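Local coordinates for protein putative acyl-CoA N-acyltransferase (Klebsiella pneumoniae subsp. pneumoniae, PDB 3LOD) that probably transfers an acyl group from an acyl-coenzyme A donor to an amine, as other members of the GNAT acetyltransferase family do, its own substrate being unknown, at residues 4-9 against 52-57; 131-136 against 145-150. All coordinates share one frame; numbering follows the deposited sequence.

Contact 1 of 2, residues 4-9 against 52-57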
loop_
_atom_site.group_PDB
_atom_site.type_symbol
_atom_site.label_atom_id
_atom_site.label_comp_id
_atom_site.label_asym_id
_atom_site.label_seq_id
_atom_site.Cartn_x
_atom_site.Cartn_y
_atom_site.Cartn_z
ATOM N N TYR A 4 0.664 8.395 15.974
ATOM C CA TYR A 4 1.786 7.901 15.197
ATOM C C TYR A 4 2.128 8.866 14.061
ATOM O O TYR A 4 1.342 9.755 13.723
ATOM C CB TYR A 4 1.368 6.588 14.544
ATOM C CG TYR A 4 1.146 5.457 15.518
ATOM C CD1 TYR A 4 1.956 4.308 15.463
ATOM C CD2 TYR A 4 0.146 5.532 16.530
ATOM C CE1 TYR A 4 1.778 3.253 16.360
ATOM C CE2 TYR A 4 -0.045 4.467 17.431
ATOM C CZ TYR A 4 0.785 3.334 17.322
ATOM O OH TYR A 4 0.644 2.283 18.154
ATOM N N THR A 5 3.267 8.650 13.415
ATOM C CA THR A 5 3.756 9.606 12.430
ATOM C C THR A 5 3.824 8.964 11.015
ATOM O O THR A 5 3.885 7.751 10.931
ATOM C CB THR A 5 5.068 10.240 12.974
ATOM O OG1 THR A 5 5.015 11.638 12.769
ATOM C CG2 THR A 5 6.335 9.698 12.356
ATOM N N ILE A 6 3.765 9.745 9.923
ATOM C CA ILE A 6 3.987 9.229 8.532
ATOM C C ILE A 6 5.124 9.925 7.789
ATOM O O ILE A 6 5.174 11.167 7.729
ATOM C CB ILE A 6 2.735 9.352 7.643
ATOM C CG1 ILE A 6 1.973 8.043 7.632
ATOM C CG2 ILE A 6 3.124 9.571 6.213
ATOM C CD1 ILE A 6 0.604 8.214 8.036
ATOM N N THR A 7 6.031 9.160 7.203
ATOM C CA THR A 7 7.183 9.783 6.558
ATOM C C THR A 7 7.535 9.028 5.331
ATOM O O THR A 7 7.234 7.840 5.249
ATOM C CB THR A 7 8.475 9.708 7.431
ATOM O OG1 THR A 7 8.911 8.331 7.554
ATOM C CG2 THR A 7 8.294 10.367 8.816
ATOM N N ASP A 8 8.235 9.684 4.417
ATOM C CA ASP A 8 8.809 8.994 3.280
ATOM C C ASP A 8 9.725 7.879 3.799
ATOM O O ASP A 8 10.219 7.978 4.926
ATOM C CB ASP A 8 9.613 9.966 2.411
ATOM C CG ASP A 8 8.750 10.709 1.365
ATOM O OD1 ASP A 8 7.614 10.261 1.097
ATOM O OD2 ASP A 8 9.225 11.727 0.783
ATOM N N ILE A 9 9.897 6.813 3.010
ATOM C CA ILE A 9 11.011 5.868 3.149
ATOM C C ILE A 9 11.526 5.401 1.787
ATOM O O ILE A 9 10.770 5.177 0.840
ATOM C CB ILE A 9 10.683 4.533 3.967
ATOM C CG1 ILE A 9 9.215 4.267 4.031
ATOM C CG2 ILE A 9 11.401 4.356 5.363
ATOM C CD1 ILE A 9 8.849 3.530 2.864
ATOM N N LEU A 52 5.877 5.099 1.753
ATOM C CA LEU A 52 5.668 5.753 3.060
ATOM C C LEU A 52 5.726 4.765 4.228
ATOM O O LEU A 52 5.454 3.566 4.039
ATOM C CB LEU A 52 4.288 6.424 3.079
ATOM C CG LEU A 52 3.967 7.528 2.061
ATOM C CD1 LEU A 52 2.550 8.124 2.272
ATOM C CD2 LEU A 52 5.022 8.631 2.035
ATOM N N ALA A 53 6.025 5.268 5.426
ATOM C CA ALA A 53 6.026 4.434 6.662
ATOM C C ALA A 53 5.220 5.075 7.773
ATOM O O ALA A 53 5.121 6.303 7.830
ATOM C CB ALA A 53 7.430 4.201 7.138
ATOM N N ILE A 54 4.640 4.259 8.653
ATOM C CA ILE A 54 4.058 4.770 9.895
ATOM C C ILE A 54 4.898 4.359 11.059
ATOM O O ILE A 54 5.288 3.193 11.203
ATOM C CB ILE A 54 2.697 4.207 10.189
ATOM C CG1 ILE A 54 2.067 3.699 8.955
ATOM C CG2 ILE A 54 1.726 5.264 10.784
ATOM C CD1 ILE A 54 1.125 2.610 9.345
ATOM N N ARG A 55 5.119 5.319 11.938
ATOM C CA ARG A 55 6.075 5.195 12.996
ATOM C C ARG A 55 5.356 5.403 14.284
ATOM O O ARG A 55 4.475 6.250 14.396
ATOM C CB ARG A 55 7.181 6.228 12.810
ATOM C CG ARG A 55 7.555 6.454 11.339
ATOM C CD ARG A 55 8.873 7.208 11.124
ATOM N NE ARG A 55 9.969 6.255 11.234
ATOM C CZ ARG A 55 10.718 5.787 10.233
ATOM N NH1 ARG A 55 10.547 6.208 8.980
ATOM N NH2 ARG A 55 11.675 4.904 10.517
ATOM N N SER A 56 5.749 4.603 15.254
ATOM C CA SER A 56 5.281 4.741 16.595
ATOM C C SER A 56 5.739 6.108 17.146
ATOM O O SER A 56 6.466 6.854 16.454
ATOM C CB SER A 56 5.775 3.563 17.442
ATOM O OG SER A 56 7.120 3.734 17.859
ATOM N N PRO A 57 5.259 6.481 18.350
ATOM C CA PRO A 57 5.898 7.654 18.950
ATOM C C PRO A 57 7.384 7.434 19.342
ATOM O O PRO A 57 8.148 8.402 19.278
ATOM C CB PRO A 57 4.984 7.975 20.142
ATOM C CG PRO A 57 3.592 7.530 19.648
ATOM C CD PRO A 57 3.951 6.193 18.992
HETATM O O HOH W 1 12.528 7.257 6.828
#

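Contact 2 of 2, residues 131-136 against 145-150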
loop_
_atom_site.group_PDB
_atom_site.type_symbol
_atom_site.label_atom_id
_atom_site.label_comp_id
_atom_site.label_asym_id
_atom_site.label_seq_id
_atom_site.Cartn_x
_atom_site.Cartn_y
_atom_site.Cartn_z
ATOM N N TYR A 131 -12.738 1.886 -2.327
ATOM C CA TYR A 131 -12.233 1.015 -3.392
ATOM C C TYR A 131 -13.323 0.054 -3.783
ATOM O O TYR A 131 -14.084 -0.346 -2.930
ATOM C CB TYR A 131 -10.986 0.244 -2.949
ATOM C CG TYR A 131 -9.826 1.161 -2.836
ATOM C CD1 TYR A 131 -8.866 1.252 -3.852
ATOM C CD2 TYR A 131 -9.703 1.999 -1.736
ATOM C CE1 TYR A 131 -7.758 2.181 -3.761
ATOM C CE2 TYR A 131 -8.625 2.910 -1.630
ATOM C CZ TYR A 131 -7.673 2.994 -2.651
ATOM O OH TYR A 131 -6.665 3.913 -2.498
ATOM N N GLN A 132 -13.400 -0.311 -5.060
ATOM C CA GLN A 132 -14.430 -1.225 -5.527
ATOM C C GLN A 132 -13.822 -2.340 -6.336
ATOM O O GLN A 132 -12.848 -2.121 -7.047
ATOM C CB GLN A 132 -15.413 -0.496 -6.416
ATOM C CG GLN A 132 -15.858 0.865 -5.924
ATOM C CD GLN A 132 -17.315 1.075 -6.173
ATOM O OE1 GLN A 132 -17.688 1.963 -6.915
ATOM N NE2 GLN A 132 -18.155 0.226 -5.587
ATOM N N THR A 133 -14.391 -3.538 -6.254
ATOM C CA THR A 133 -13.806 -4.652 -6.992
ATOM C C THR A 133 -13.856 -4.362 -8.502
ATOM O O THR A 133 -14.718 -3.599 -8.997
ATOM C CB THR A 133 -14.507 -6.001 -6.675
ATOM O OG1 THR A 133 -15.914 -5.797 -6.693
ATOM C CG2 THR A 133 -14.156 -6.514 -5.300
ATOM N N ARG A 134 -12.919 -4.941 -9.242
ATOM C CA ARG A 134 -12.904 -4.777 -10.688
ATOM C C ARG A 134 -12.149 -5.978 -11.273
ATOM O O ARG A 134 -11.693 -6.848 -10.533
ATOM C CB ARG A 134 -12.224 -3.465 -11.056
ATOM C CG ARG A 134 -10.753 -3.623 -11.105
ATOM C CD ARG A 134 -10.053 -2.351 -11.269
ATOM N NE ARG A 134 -10.295 -1.913 -12.627
ATOM C CZ ARG A 134 -9.652 -2.372 -13.701
ATOM N NH1 ARG A 134 -9.972 -1.911 -14.887
ATOM N NH2 ARG A 134 -8.690 -3.290 -13.584
ATOM N N CYS A 135 -12.037 -6.035 -12.596
ATOM C CA CYS A 135 -11.284 -7.097 -13.285
ATOM C C CYS A 135 -9.790 -6.852 -13.220
ATOM O O CYS A 135 -9.366 -5.730 -12.984
ATOM C CB CYS A 135 -11.633 -7.117 -14.786
ATOM S SG CYS A 135 -13.242 -6.515 -15.171
ATOM N N ALA A 136 -9.020 -7.892 -13.533
ATOM C CA ALA A 136 -7.593 -7.797 -13.860
ATOM C C ALA A 136 -7.200 -6.559 -14.674
ATOM O O ALA A 136 -7.946 -6.147 -15.547
ATOM C CB ALA A 136 -7.179 -9.046 -14.614
ATOM N N LEU A 145 -7.892 -17.024 -7.348
ATOM C CA LEU A 145 -8.244 -15.741 -6.819
ATOM C C LEU A 145 -7.120 -14.793 -6.441
ATOM O O LEU A 145 -6.190 -15.095 -5.697
ATOM C CB LEU A 145 -9.339 -15.836 -5.794
ATOM C CG LEU A 145 -10.674 -16.072 -6.489
ATOM C CD1 LEU A 145 -11.562 -14.858 -6.402
ATOM C CD2 LEU A 145 -10.488 -16.521 -7.927
ATOM N N SER A 146 -7.215 -13.662 -7.112
ATOM C CA SER A 146 -6.717 -12.355 -6.758
ATOM C C SER A 146 -7.999 -11.552 -6.644
ATOM O O SER A 146 -9.073 -11.974 -7.165
ATOM C CB SER A 146 -5.907 -11.785 -7.907
ATOM O OG SER A 146 -4.619 -12.351 -7.948
ATOM N N VAL A 147 -7.902 -10.419 -5.958
ATOM C CA VAL A 147 -8.966 -9.406 -5.943
ATOM C C VAL A 147 -8.327 -8.118 -6.429
ATOM O O VAL A 147 -7.282 -7.699 -5.914
ATOM C CB VAL A 147 -9.537 -9.173 -4.528
ATOM C CG1 VAL A 147 -10.757 -8.299 -4.569
ATOM C CG2 VAL A 147 -9.895 -10.489 -3.909
ATOM N N PHE A 148 -8.940 -7.531 -7.447
ATOM C CA PHE A 148 -8.513 -6.278 -7.990
ATOM C C PHE A 148 -9.501 -5.269 -7.513
ATOM O O PHE A 148 -10.699 -5.584 -7.478
ATOM C CB PHE A 148 -8.543 -6.354 -9.495
ATOM C CG PHE A 148 -7.694 -7.456 -10.033
ATOM C CD1 PHE A 148 -6.305 -7.283 -10.167
ATOM C CD2 PHE A 148 -8.267 -8.682 -10.403
ATOM C CE1 PHE A 148 -5.492 -8.306 -10.660
ATOM C CE2 PHE A 148 -7.466 -9.709 -10.900
ATOM C CZ PHE A 148 -6.066 -9.516 -11.022
ATOM N N MET A 149 -9.007 -4.070 -7.153
ATOM C CA MET A 149 -9.852 -2.975 -6.658
ATOM C C MET A 149 -9.363 -1.635 -7.186
ATOM O O MET A 149 -8.193 -1.468 -7.505
ATOM C CB MET A 149 -9.925 -2.982 -5.095
ATOM C CG MET A 149 -10.101 -4.381 -4.421
ATOM S SD MET A 149 -10.508 -4.340 -2.609
ATOM C CE MET A 149 -12.132 -3.574 -2.845
ATOM N N GLU A 150 -10.242 -0.655 -7.328
ATOM C CA GLU A 150 -9.751 0.665 -7.627
ATOM C C GLU A 150 -10.656 1.724 -7.090
ATOM O O GLU A 150 -11.729 1.433 -6.626
ATOM C CB GLU A 150 -9.495 0.870 -9.120
ATOM C CG GLU A 150 -10.755 0.868 -10.038
ATOM C CD GLU A 150 -10.490 1.445 -11.455
ATOM O OE1 GLU A 150 -11.378 2.184 -11.971
ATOM O OE2 GLU A 150 -9.396 1.167 -12.033
#

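Contact 1 of 2, residues 4-9 against 52-57
Arg55 lies obliquely across Thr5, whose CG2 packs 3.6 Å from CB of Arg55, and goes on to cross Thr7 at about a right angle. The Arg55 side chain bends at chi3 (82°), which turns NE off the line of the methylenes. Arg55 NH1 gives a hydrogen bond to Thr7 OG1 at 3.0 Å, and the oxygen sits at the guanidinium edge, in its plane. Thr7 suits this place because its hydroxyl also donates to Asp8 O while its CG2 lies 4.0 Å from Arg55 CD. Beyond the pair, Arg55 NH2 forms a salt bridge with Glu15 and Arg55 NE bonds Gly59 O.

Edge strand 5-8 and strand 49-55 pair antiparallel in the GNAT sheet, where Thr5 and Thr7 exchange backbone bonds with Arg55 and Ala53. Tyr4 CD1 is 3.5 Å from Ser56 CA. The face with Ile6 and Ile54 is apolar: Ile6 CD1 meets Ile54 CG2 at 4.2 Å, and Leu52 and Ile6 reach helix 91-104. Branched aliphatic residues suit that helix-covered side. One face is thus apolar; on the opposite face all three guanidinium nitrogens are engaged, so several partners fix the arginine's orientation and Glu15 probably balances its charge.

Contact 2 of 2, residues 131-136 against 145-150
The Phe148 ring carries Ala136 on one face: Ala136 CA stands over the ring centre, 3.5 Å from the centroid, in a CH-pi contact only 9° off the normal. This is the beta hairpin of strands 132-134 and 146-152, which ends the mixed GNAT sheet with 132-134 as its outermost strand. Arg134 O lies at the Phe148 ring edge, near its plane, and Phe137 brings a second ring against Phe148 at a steep angle. A small residue is well suited to so close an approach, Ala136 CB resting 3.8 Å from Phe148 CE2. The Tyr131 ring has the carbonyl carbon of Met149 at its edge; its hydroxyl bonds Glu100.

Gln132 and Glu150 form an antiparallel hydrogen-bonded pair, each N-H bonding the other's carbonyl, and farther along Arg134 N donates to Phe148 O. Thr133 and Met149 share a face: Met149 bends at chi3 (66°), bringing Met149 CE to 4.0 Å from Tyr131 CB, and the exposed Thr133 offers its CG2 to Val147 CG1. A flexible methionine suits a buried site that also meets Tyr126 and Thr127 of helix 120-128.

Arg134 and Glu150 cross obliquely, and the arginine's methylenes pack on the glutamate chain, with Arg134 CD 3.5 Å from Glu150 CG. Their charged groups form a salt bridge of charge attraction without a directed hydrogen bond: Glu150 OE2 is 3.3 Å from Arg134 NE but lies far off the guanidinium plane.

How the contacts relate
Contacts 1 and 2 attach the two outermost strands of one seven-stranded sheet, on opposite sides of the chain's centre, with the centres of the contacts about 27 Å apart and their nearest atoms about 11 Å. Both are partly buried antiparallel pairings with a helix-packed side: helix 91-104 packs on contact 1 and helix 120-128 on contact 2, though 91-104 also reaches contact 2 through the hydroxyl of Tyr131. Contact 1 joins strands distant in sequence and has the fuller backbone ladder, its arginine making directed hydrogen bonds. Contact 2 closes a local hairpin whose backbone pairing is more steeply crossed; there an aromatic face and an undirected salt bridge add to fewer backbone bonds.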